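Local structure of SusD superfamily protein (Bacteroides fragilis, 3L22) at residues A[127-132]-A[204-209]; A[170-175]-A[212-217]; A[230-235]-A[356-361]. The protein is an outer-membrane protein of the SusD family that probably binds sugars at the bacterial cell surface. All blocks are in the same frame, centred on the assembly; numbering follows the deposited sequence. Where two conformers were deposited one is given.

Contact 1 (A[127-132]-A[204-209]). With EDO (1,2-ethanediol), chain Z.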
loop_
_atom_site.group_PDB
_atom_site.type_symbol
_atom_site.label_atom_id
_atom_site.label_comp_id
_atom_site.label_asym_id
_atom_site.label_seq_id
_atom_site.Cartn_x
_atom_site.Cartn_y
_atom_site.Cartn_z
ATOM N N ALA A 127 5.447 4.181 -6.574
ATOM C CA ALA A 127 6.126 5.161 -5.737
ATOM C C ALA A 127 5.304 6.454 -5.673
ATOM O O ALA A 127 5.002 6.973 -4.581
ATOM C CB ALA A 127 7.523 5.414 -6.263
ATOM N N TYR A 128 4.881 6.948 -6.840
ATOM C CA TYR A 128 4.021 8.140 -6.883
ATOM C C TYR A 128 2.687 7.929 -6.173
ATOM O O TYR A 128 2.158 8.862 -5.554
ATOM C CB TYR A 128 3.800 8.630 -8.328
ATOM C CG TYR A 128 4.943 9.484 -8.818
ATOM C CD1 TYR A 128 5.202 10.719 -8.222
ATOM C CD2 TYR A 128 5.797 9.059 -9.849
ATOM C CE1 TYR A 128 6.255 11.513 -8.627
ATOM C CE2 TYR A 128 6.872 9.875 -10.278
ATOM C CZ TYR A 128 7.087 11.096 -9.650
ATOM O OH TYR A 128 8.126 11.910 -9.999
ATOM N N TYR A 129 2.128 6.721 -6.268
ATOM C CA TYR A 129 0.863 6.435 -5.621
ATOM C C TYR A 129 0.941 6.617 -4.092
ATOM O O TYR A 129 0.050 7.210 -3.468
ATOM C CB TYR A 129 0.391 5.005 -5.991
ATOM C CG TYR A 129 -0.704 4.491 -5.111
ATOM C CD1 TYR A 129 -2.035 4.788 -5.386
ATOM C CD2 TYR A 129 -0.427 3.699 -4.021
ATOM C CE1 TYR A 129 -3.062 4.326 -4.591
ATOM C CE2 TYR A 129 -1.465 3.224 -3.188
ATOM C CZ TYR A 129 -2.767 3.533 -3.484
ATOM O OH TYR A 129 -3.800 3.059 -2.697
ATOM N N TYR A 130 2.004 6.079 -3.494
ATOM C CA TYR A 130 2.184 6.250 -2.057
ATOM C C TYR A 130 2.442 7.724 -1.652
ATOM O O TYR A 130 1.863 8.187 -0.669
ATOM C CB TYR A 130 3.242 5.285 -1.523
ATOM C CG TYR A 130 2.751 3.840 -1.483
ATOM C CD1 TYR A 130 1.655 3.486 -0.707
ATOM C CD2 TYR A 130 3.411 2.840 -2.185
ATOM C CE1 TYR A 130 1.213 2.174 -0.635
ATOM C CE2 TYR A 130 2.979 1.531 -2.143
ATOM C CZ TYR A 130 1.891 1.195 -1.350
ATOM O OH TYR A 130 1.452 -0.095 -1.286
ATOM N N LEU A 131 3.218 8.468 -2.431
ATOM C CA LEU A 131 3.399 9.897 -2.171
ATOM C C LEU A 131 2.051 10.648 -2.247
ATOM O O LEU A 131 1.766 11.525 -1.419
ATOM C CB LEU A 131 4.398 10.513 -3.142
ATOM C CG LEU A 131 5.862 10.049 -3.130
ATOM C CD1 LEU A 131 6.620 10.735 -4.265
ATOM C CD2 LEU A 131 6.499 10.347 -1.725
ATOM N N ASN A 132 1.185 10.221 -3.165
ATOM C CA ASN A 132 -0.093 10.885 -3.390
ATOM C C ASN A 132 -1.079 10.620 -2.251
ATOM O O ASN A 132 -2.138 11.231 -2.216
ATOM C CB ASN A 132 -0.742 10.428 -4.714
ATOM C CG ASN A 132 -1.361 11.567 -5.511
ATOM O OD1 ASN A 132 -0.942 12.714 -5.397
ATOM N ND2 ASN A 132 -2.370 11.240 -6.350
ATOM N N ASN A 204 -3.168 -3.887 -12.706
ATOM C CA ASN A 204 -4.610 -3.682 -12.633
ATOM C C ASN A 204 -5.113 -3.410 -11.223
ATOM O O ASN A 204 -6.049 -2.623 -11.034
ATOM C CB ASN A 204 -5.342 -4.874 -13.262
ATOM C CG ASN A 204 -5.329 -4.830 -14.794
ATOM O OD1 ASN A 204 -5.561 -3.778 -15.365
ATOM N ND2 ASN A 204 -5.101 -5.984 -15.456
HETATM N N MSE A 205 -4.473 -4.016 -10.225
HETATM C CA MSE A 205 -4.793 -3.705 -8.826
HETATM C C MSE A 205 -4.466 -2.234 -8.530
HETATM O O MSE A 205 -5.259 -1.543 -7.894
HETATM C CB MSE A 205 -4.027 -4.614 -7.853
HETATM C CG MSE A 205 -4.565 -6.018 -7.780
HETATM SE SE MSE A 205 -6.403 -6.047 -7.110
HETATM C CE MSE A 205 -6.029 -5.421 -5.263
ATOM N N LEU A 206 -3.310 -1.756 -8.996
ATOM C CA LEU A 206 -2.930 -0.365 -8.742
ATOM C C LEU A 206 -3.902 0.583 -9.488
ATOM O O LEU A 206 -4.303 1.625 -8.963
ATOM C CB LEU A 206 -1.471 -0.082 -9.157
ATOM C CG LEU A 206 -0.887 1.286 -8.789
ATOM C CD1 LEU A 206 -1.167 1.658 -7.318
ATOM C CD2 LEU A 206 0.620 1.351 -9.104
ATOM N N LYS A 207 -4.245 0.207 -10.714
ATOM C CA LYS A 207 -5.162 0.975 -11.526
ATOM C C LYS A 207 -6.527 1.013 -10.808
ATOM O O LYS A 207 -7.129 2.064 -10.665
ATOM C CB LYS A 207 -5.263 0.323 -12.896
ATOM C CG LYS A 207 -6.010 1.082 -13.954
ATOM C CD LYS A 207 -5.963 0.381 -15.345
ATOM C CE LYS A 207 -4.585 0.343 -15.972
ATOM N NZ LYS A 207 -4.617 0.010 -17.433
HETATM N N MSE A 208 -6.968 -0.112 -10.271
HETATM C CA MSE A 208 -8.198 -0.097 -9.520
HETATM C C MSE A 208 -8.138 0.842 -8.319
HETATM O O MSE A 208 -9.073 1.610 -8.115
HETATM C CB MSE A 208 -8.617 -1.479 -9.064
HETATM C CG MSE A 208 -9.879 -1.427 -8.218
HETATM SE SE MSE A 208 -10.815 -3.129 -7.988
HETATM C CE MSE A 208 -9.398 -4.019 -7.484
ATOM N N ARG A 209 -7.062 0.780 -7.533
ATOM C CA ARG A 209 -6.918 1.675 -6.403
ATOM C C ARG A 209 -6.968 3.137 -6.809
ATOM O O ARG A 209 -7.593 3.951 -6.127
ATOM C CB ARG A 209 -5.617 1.411 -5.635
ATOM C CG ARG A 209 -5.627 0.115 -4.845
ATOM C CD ARG A 209 -4.594 0.231 -3.730
ATOM N NE ARG A 209 -4.312 -0.961 -2.950
ATOM C CZ ARG A 209 -3.408 -1.017 -1.984
ATOM N NH1 ARG A 209 -2.694 0.069 -1.650
ATOM N NH2 ARG A 209 -3.225 -2.143 -1.324
HETATM C C1 EDO Z . -6.106 3.350 -18.909
HETATM O O1 EDO Z . -6.197 1.937 -18.786
HETATM C C2 EDO Z . -5.048 4.026 -18.073
HETATM O O2 EDO Z . -4.135 3.163 -17.417
HETATM O O HOH W 1 -6.135 4.208 -3.296
HETATM O O HOH W 2 -0.650 -0.501 0.466
#
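Apolar packing between the two helices falls to Tyr129 and Leu206. The CD1 methyl of Leu206 sits over one face of the Tyr129 ring, a CH-pi contact 3.9 Å from the ring centroid and 21° off the normal. It is offset toward the rim at CG, where CG of Tyr129 and CD1 of Leu206 are 3.6 Å apart. With CG anti to the backbone N (chi1 165°), the tyrosine reaches across to helix 200-213, and the leucine runs antiparallel alongside it.

Helices 113-131 and 200-213 belong to the helical part of the SusD fold, whose sequence families fall in the TPR clan; their short segments run roughly parallel, 27° apart, with axes 11.7 Å from each other. This spacing is bridged by side chains and water.

Polar contacts gather at the phenol oxygens. The extended Arg209 chain runs nearly perpendicular to the Tyr129 side chain, bringing its CD within 3.1 Å of Tyr129 OH, which lies at the guanidinium edge. NH1 of Arg209 gives this oxygen only a weak hydrogen bond of 3.4 Å; the stronger partner of the arginine is Glu329, in a salt bridge through NE. A 1,2-ethanediol molecule also forms a weak hydrogen bond with Tyr129 OH.

Two waters add to the link. One lies 2.7 Å from Tyr129 OH and donates to the carbonyl O of Arg209. The other, 2.8 Å from Tyr130 OH, accepts a hydrogen bond of 3.0 Å from Arg209 NH1.

Contact 2 (A[170-175]-A[212-217]). With ZN (zinc ion), chain H.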
loop_
_atom_site.group_PDB
_atom_site.type_symbol
_atom_site.label_atom_id
_atom_site.label_comp_id
_atom_site.label_asym_id
_atom_site.label_seq_id
_atom_site.Cartn_x
_atom_site.Cartn_y
_atom_site.Cartn_z
ATOM N N GLN A 170 -3.285 15.389 -11.067
ATOM C CA GLN A 170 -2.219 15.227 -12.081
ATOM C C GLN A 170 -1.348 14.020 -11.772
ATOM O O GLN A 170 -0.903 13.303 -12.691
ATOM C CB GLN A 170 -1.362 16.500 -12.210
ATOM C CG GLN A 170 -2.052 17.619 -12.961
ATOM C CD GLN A 170 -1.334 18.958 -12.815
ATOM O OE1 GLN A 170 -0.727 19.278 -11.777
ATOM N NE2 GLN A 170 -1.395 19.747 -13.873
ATOM N N ILE A 171 -1.108 13.781 -10.488
ATOM C CA ILE A 171 -0.264 12.645 -10.109
ATOM C C ILE A 171 -0.990 11.344 -10.447
ATOM O O ILE A 171 -0.393 10.444 -11.059
ATOM C CB ILE A 171 0.167 12.700 -8.627
ATOM C CG1 ILE A 171 1.102 13.882 -8.380
ATOM C CG2 ILE A 171 0.830 11.384 -8.185
ATOM C CD1 ILE A 171 2.430 13.891 -9.106
ATOM N N TYR A 172 -2.272 11.251 -10.093
ATOM C CA TYR A 172 -3.056 10.105 -10.487
ATOM C C TYR A 172 -3.098 9.899 -11.990
ATOM O O TYR A 172 -3.036 8.756 -12.470
ATOM C CB TYR A 172 -4.482 10.170 -9.954
ATOM C CG TYR A 172 -4.652 9.855 -8.483
ATOM C CD1 TYR A 172 -3.983 8.781 -7.876
ATOM C CD2 TYR A 172 -5.528 10.583 -7.700
ATOM C CE1 TYR A 172 -4.185 8.483 -6.509
ATOM C CE2 TYR A 172 -5.695 10.290 -6.345
ATOM C CZ TYR A 172 -5.052 9.247 -5.771
ATOM O OH TYR A 172 -5.238 8.967 -4.431
ATOM N N GLU A 173 -3.198 10.987 -12.739
ATOM C CA GLU A 173 -3.301 10.894 -14.198
ATOM C C GLU A 173 -2.002 10.377 -14.794
ATOM O O GLU A 173 -2.032 9.597 -15.748
ATOM C CB GLU A 173 -3.708 12.243 -14.805
ATOM C CG GLU A 173 -5.221 12.523 -14.605
ATOM C CD GLU A 173 -5.646 13.962 -14.860
ATOM O OE1 GLU A 173 -4.801 14.906 -14.779
ATOM O OE2 GLU A 173 -6.862 14.148 -15.152
ATOM N N HIS A 174 -0.871 10.762 -14.207
ATOM C CA HIS A 174 0.406 10.238 -14.685
ATOM C C HIS A 174 0.559 8.735 -14.319
ATOM O O HIS A 174 1.014 7.929 -15.135
ATOM C CB HIS A 174 1.630 11.002 -14.180
ATOM C CG HIS A 174 2.869 10.265 -14.510
ATOM N ND1 HIS A 174 3.382 10.271 -15.775
ATOM C CD2 HIS A 174 3.557 9.317 -13.830
ATOM C CE1 HIS A 174 4.379 9.410 -15.858
ATOM N NE2 HIS A 174 4.490 8.799 -14.687
ATOM N N ILE A 175 0.153 8.371 -13.120
ATOM C CA ILE A 175 0.130 6.962 -12.699
ATOM C C ILE A 175 -0.651 6.144 -13.714
ATOM O O ILE A 175 -0.184 5.097 -14.134
ATOM C CB ILE A 175 -0.448 6.789 -11.282
ATOM C CG1 ILE A 175 0.538 7.360 -10.253
ATOM C CG2 ILE A 175 -0.744 5.306 -10.968
ATOM C CD1 ILE A 175 -0.048 7.627 -8.842
HETATM N N MSE A 212 -10.550 4.089 -7.805
HETATM C CA MSE A 212 -11.396 4.252 -6.603
HETATM C C MSE A 212 -11.158 5.580 -5.899
HETATM O O MSE A 212 -12.118 6.223 -5.441
HETATM C CB MSE A 212 -11.197 3.102 -5.622
HETATM C CG MSE A 212 -11.748 1.825 -6.156
HETATM SE SE MSE A 212 -11.329 0.329 -4.967
HETATM C CE MSE A 212 -12.538 0.592 -3.630
ATOM N N ALA A 213 -9.898 6.010 -5.838
ATOM C CA ALA A 213 -9.550 7.286 -5.189
ATOM C C ALA A 213 -10.202 8.470 -5.940
ATOM O O ALA A 213 -10.346 9.572 -5.385
ATOM C CB ALA A 213 -7.981 7.449 -5.109
HETATM N N MSE A 214 -10.563 8.240 -7.218
HETATM C CA MSE A 214 -11.165 9.265 -8.065
HETATM C C MSE A 214 -12.687 9.085 -8.217
HETATM O O MSE A 214 -13.317 9.773 -9.006
HETATM C CB MSE A 214 -10.467 9.261 -9.432
HETATM C CG MSE A 214 -8.935 9.418 -9.352
HETATM SE SE MSE A 214 -8.070 9.161 -11.076
HETATM C CE MSE A 214 -8.148 10.996 -11.695
ATOM N N ASN A 215 -13.264 8.179 -7.437
ATOM C CA ASN A 215 -14.670 7.822 -7.518
ATOM C C ASN A 215 -15.084 7.311 -8.885
ATOM O O ASN A 215 -16.208 7.429 -9.241
ATOM C CB ASN A 215 -15.578 8.994 -7.063
ATOM C CG ASN A 215 -15.603 9.163 -5.548
ATOM O OD1 ASN A 215 -14.687 8.771 -4.836
ATOM N ND2 ASN A 215 -16.688 9.744 -5.055
ATOM N N GLU A 216 -14.152 6.723 -9.632
ATOM C CA GLU A 216 -14.409 6.192 -10.962
ATOM C C GLU A 216 -14.721 4.702 -10.844
ATOM O O GLU A 216 -13.908 3.824 -11.225
ATOM C CB GLU A 216 -13.177 6.414 -11.839
ATOM C CG GLU A 216 -12.878 7.877 -12.157
ATOM C CD GLU A 216 -13.865 8.494 -13.092
ATOM O OE1 GLU A 216 -14.551 7.782 -13.842
ATOM O OE2 GLU A 216 -13.987 9.720 -13.067
ATOM N N TRP A 217 -15.905 4.420 -10.313
ATOM C CA TRP A 217 -16.257 3.069 -9.854
ATOM C C TRP A 217 -16.315 2.095 -11.033
ATOM O O TRP A 217 -15.802 0.983 -10.942
ATOM C CB TRP A 217 -17.576 3.065 -9.041
ATOM C CG TRP A 217 -17.604 4.100 -7.954
ATOM C CD1 TRP A 217 -18.415 5.197 -7.906
ATOM C CD2 TRP A 217 -16.770 4.169 -6.795
ATOM N NE1 TRP A 217 -18.149 5.927 -6.791
ATOM C CE2 TRP A 217 -17.143 5.331 -6.087
ATOM C CE3 TRP A 217 -15.766 3.358 -6.275
ATOM C CZ2 TRP A 217 -16.537 5.713 -4.903
ATOM C CZ3 TRP A 217 -15.150 3.738 -5.082
ATOM C CH2 TRP A 217 -15.531 4.908 -4.417
HETATM ZN ZN ZN H . 2.776 11.457 -17.483
HETATM O O HOH W 3 3.744 10.169 -19.011
#
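Tyr172 reaches from helix 168-178 to the C-terminal end of helix 200-213, where Ala213 and Met214 receive it. The tight part lies at the phenol end: CB of Ala213 is 3.2 Å from Tyr172 OH and 3.5 Å from Tyr172 CZ. The alanine methyl approaches the ring obliquely. Val210, one turn earlier on the same helix, also packs on Tyr172.

Nearer the backbone of Tyr172 the partner is Met214, a selenomethionine modelled in two conformers. In one of them its side chain lies alongside that of the tyrosine, the two pointing opposite ways. The selenium of Met214 then comes to 3.9 Å from Tyr172 CB, while its CG lies 4.0 Å from Tyr172 CD2. The bend at chi3 (89°) swings CE toward Glu173, leaving it 4.1 Å from Tyr172 CB. Selenium stands 5.1 Å from the ring centroid and 45° off its normal, an oblique Met-aromatic contact that the second conformer may not keep.

Packing is looser on the partly exposed side, where CG of Glu173 meets CE of Met214 at 4.4 Å and the carboxylate turns to Lys169 for a salt bridge. His174, on the same helix, binds a zinc ion through ND1, away from the contact.

Glu216 takes the N-cap position of helix 217-225, linking helix 200-213 to it through a short turn. The receiving helix itself closes in a Schellman motif, with Asn215, of positive phi, as the C-prime residue and backbone bonds from Glu216 N to Tyr211 O and from Asn215 N to Met212 O.

Contact 3 (A[230-235]-A[356-361]). With ZN (zinc ion), chain D.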
loop_
_atom_site.group_PDB
_atom_site.type_symbol
_atom_site.label_atom_id
_atom_site.label_comp_id
_atom_site.label_asym_id
_atom_site.label_seq_id
_atom_site.Cartn_x
_atom_site.Cartn_y
_atom_site.Cartn_z
ATOM N N TYR A 230 -6.444 -16.239 -9.369
ATOM C CA TYR A 230 -6.111 -16.310 -7.939
ATOM C C TYR A 230 -7.262 -16.929 -7.153
ATOM O O TYR A 230 -8.362 -17.111 -7.681
ATOM C CB TYR A 230 -5.760 -14.931 -7.369
ATOM C CG TYR A 230 -4.602 -14.284 -8.074
ATOM C CD1 TYR A 230 -3.284 -14.500 -7.661
ATOM C CD2 TYR A 230 -4.809 -13.487 -9.201
ATOM C CE1 TYR A 230 -2.220 -13.898 -8.315
ATOM C CE2 TYR A 230 -3.726 -12.874 -9.864
ATOM C CZ TYR A 230 -2.458 -13.081 -9.420
ATOM O OH TYR A 230 -1.407 -12.511 -10.091
ATOM N N SER A 231 -7.018 -17.273 -5.896
ATOM C CA SER A 231 -8.076 -17.792 -5.051
ATOM C C SER A 231 -7.817 -17.425 -3.601
ATOM O O SER A 231 -6.818 -16.776 -3.305
ATOM C CB SER A 231 -8.169 -19.308 -5.258
ATOM O OG SER A 231 -6.928 -19.904 -4.963
ATOM N N LEU A 232 -8.781 -17.753 -2.738
ATOM C CA LEU A 232 -8.701 -17.521 -1.330
ATOM C C LEU A 232 -8.491 -18.864 -0.680
ATOM O O LEU A 232 -9.440 -19.629 -0.527
ATOM C CB LEU A 232 -10.002 -16.913 -0.786
ATOM C CG LEU A 232 -10.469 -15.553 -1.310
ATOM C CD1 LEU A 232 -11.789 -15.157 -0.637
ATOM C CD2 LEU A 232 -9.372 -14.495 -1.109
ATOM N N PRO A 233 -7.243 -19.181 -0.300
ATOM C CA PRO A 233 -7.041 -20.419 0.474
ATOM C C PRO A 233 -7.811 -20.390 1.812
ATOM O O PRO A 233 -8.039 -19.327 2.376
ATOM C CB PRO A 233 -5.538 -20.416 0.726
ATOM C CG PRO A 233 -4.962 -19.523 -0.363
ATOM C CD PRO A 233 -5.979 -18.494 -0.593
ATOM N N GLU A 234 -8.195 -21.549 2.316
ATOM C CA GLU A 234 -8.896 -21.627 3.600
ATOM C C GLU A 234 -8.035 -21.247 4.829
ATOM O O GLU A 234 -8.562 -20.901 5.891
ATOM C CB GLU A 234 -9.464 -23.037 3.800
ATOM C CG GLU A 234 -10.574 -23.372 2.812
ATOM C CD GLU A 234 -11.875 -22.550 3.026
ATOM O OE1 GLU A 234 -12.076 -21.805 4.022
ATOM O OE2 GLU A 234 -12.719 -22.673 2.153
ATOM N N ASP A 235 -6.728 -21.357 4.694
ATOM C CA ASP A 235 -5.796 -21.067 5.784
ATOM C C ASP A 235 -5.317 -19.621 5.610
ATOM O O ASP A 235 -4.549 -19.322 4.690
ATOM C CB ASP A 235 -4.633 -22.063 5.713
ATOM C CG ASP A 235 -3.574 -21.870 6.820
ATOM O OD1 ASP A 235 -3.483 -20.836 7.518
ATOM O OD2 ASP A 235 -2.779 -22.808 6.978
ATOM N N ARG A 356 -15.599 -12.769 3.611
ATOM C CA ARG A 356 -15.956 -13.014 5.010
ATOM C C ARG A 356 -16.129 -14.509 5.272
ATOM O O ARG A 356 -15.692 -15.013 6.303
ATOM C CB ARG A 356 -17.223 -12.249 5.402
ATOM C CG ARG A 356 -17.645 -12.397 6.876
ATOM C CD ARG A 356 -18.799 -11.470 7.258
ATOM N NE ARG A 356 -19.184 -11.633 8.663
ATOM C CZ ARG A 356 -18.583 -11.046 9.701
ATOM N NH1 ARG A 356 -17.583 -10.200 9.540
ATOM N NH2 ARG A 356 -19.007 -11.291 10.932
ATOM N N GLY A 357 -16.790 -15.206 4.353
ATOM C CA GLY A 357 -16.991 -16.658 4.455
ATOM C C GLY A 357 -15.728 -17.491 4.498
ATOM O O GLY A 357 -15.733 -18.604 5.013
ATOM N N ARG A 358 -14.635 -16.973 3.948
ATOM C CA ARG A 358 -13.355 -17.652 4.087
ATOM C C ARG A 358 -12.925 -17.769 5.561
ATOM O O ARG A 358 -12.341 -18.801 5.954
ATOM C CB ARG A 358 -12.303 -17.047 3.175
ATOM C CG ARG A 358 -10.956 -17.805 3.157
ATOM C CD ARG A 358 -9.925 -17.224 4.075
ATOM N NE ARG A 358 -9.496 -15.868 3.744
ATOM C CZ ARG A 358 -8.464 -15.539 2.963
ATOM N NH1 ARG A 358 -7.736 -16.468 2.345
ATOM N NH2 ARG A 358 -8.153 -14.252 2.786
ATOM N N SER A 359 -13.254 -16.750 6.370
ATOM C CA SER A 359 -12.818 -16.697 7.761
ATOM C C SER A 359 -13.908 -16.936 8.826
ATOM O O SER A 359 -13.582 -17.290 9.963
ATOM C CB SER A 359 -12.142 -15.346 8.014
ATOM O OG SER A 359 -10.939 -15.224 7.262
ATOM N N VAL A 360 -15.172 -16.687 8.468
ATOM C CA VAL A 360 -16.308 -16.691 9.417
ATOM C C VAL A 360 -17.366 -17.640 8.888
ATOM O O VAL A 360 -17.845 -17.447 7.808
ATOM C CB VAL A 360 -16.953 -15.268 9.572
ATOM C CG1 VAL A 360 -18.207 -15.290 10.482
ATOM C CG2 VAL A 360 -15.910 -14.233 10.142
ATOM N N ASP A 361 -17.735 -18.655 9.641
ATOM C CA ASP A 361 -18.825 -19.570 9.238
ATOM C C ASP A 361 -20.194 -18.880 9.121
ATOM O O ASP A 361 -20.703 -18.313 10.094
ATOM C CB ASP A 361 -18.936 -20.673 10.278
ATOM C CG ASP A 361 -20.044 -21.679 9.968
ATOM O OD1 ASP A 361 -20.241 -22.067 8.794
ATOM O OD2 ASP A 361 -20.718 -22.089 10.929
HETATM ZN ZN ZN D . -14.847 -21.864 2.485
HETATM O O HOH W 4 -14.449 -21.052 4.713
HETATM O O HOH W 5 -17.086 -20.947 2.865
HETATM O O HOH W 6 -15.321 -22.483 0.249
HETATM O O HOH W 7 -14.074 -19.795 1.664
HETATM O O HOH W 8 -15.482 -23.657 3.947
#
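The carbonyl oxygen of Pro233 accepts a hydrogen bond of 2.9 Å from NH1 of Arg358. The bond is nearly straight, 166° at the hydrogen; it lies in the carbonyl plane, and the oxygen sits at the guanidinium edge, almost exactly in its plane. Bends at chi2 and chi3 (-64° at the latter) fold the arginine along the loop and bring its CD to 3.3 Å from Pro233 O. Leu232 runs across the arginine and sets its CB over one guanidinium face, 3.9 Å from Arg358 NH1. Salt bridges to Glu248 through NH1 and to Glu388 through NH2 probably fix the rotation of the group and offset its charge.

Glu234 starts away from the helix, but its carboxylate bends back (chi2 -68°), bringing OE1 to 3.6 Å from Arg358 O. OE2 binds a zinc ion at 2.3 Å, and five waters complete six ligands; OE1 lies 2.6 Å from one of these waters, probably as acceptor, and forms a salt bridge with Lys297, which also bonds Arg358 O.

The contact thus joins the loop between helix 217-225 and strand 249-253 to the C-terminal end of helix 345-359, with Ala328 of helix 327-339 touching both Leu232 and Arg358.

How the contacts relate
Contacts 1 and 2 are neighbours, with centres 8 Å apart, and share helix 200-213, which meets helix 113-131 in one and helix 168-178 in the other. Their segments alternate along the chain, and they touch directly: Ile175 packs against Tyr128 and Tyr129, and Asn132 against Ile171 and Tyr172. The three helices thus pack on one another. Contact 3 follows later in the sequence, 26 Å from contact 1 and 30 Å from contact 2 between centres, nearer the periphery, and joins a loop to helix 345-359. Helix 327-339 touches side chains from segments of all three contacts, which places it between the earlier helices and the later part of the chain.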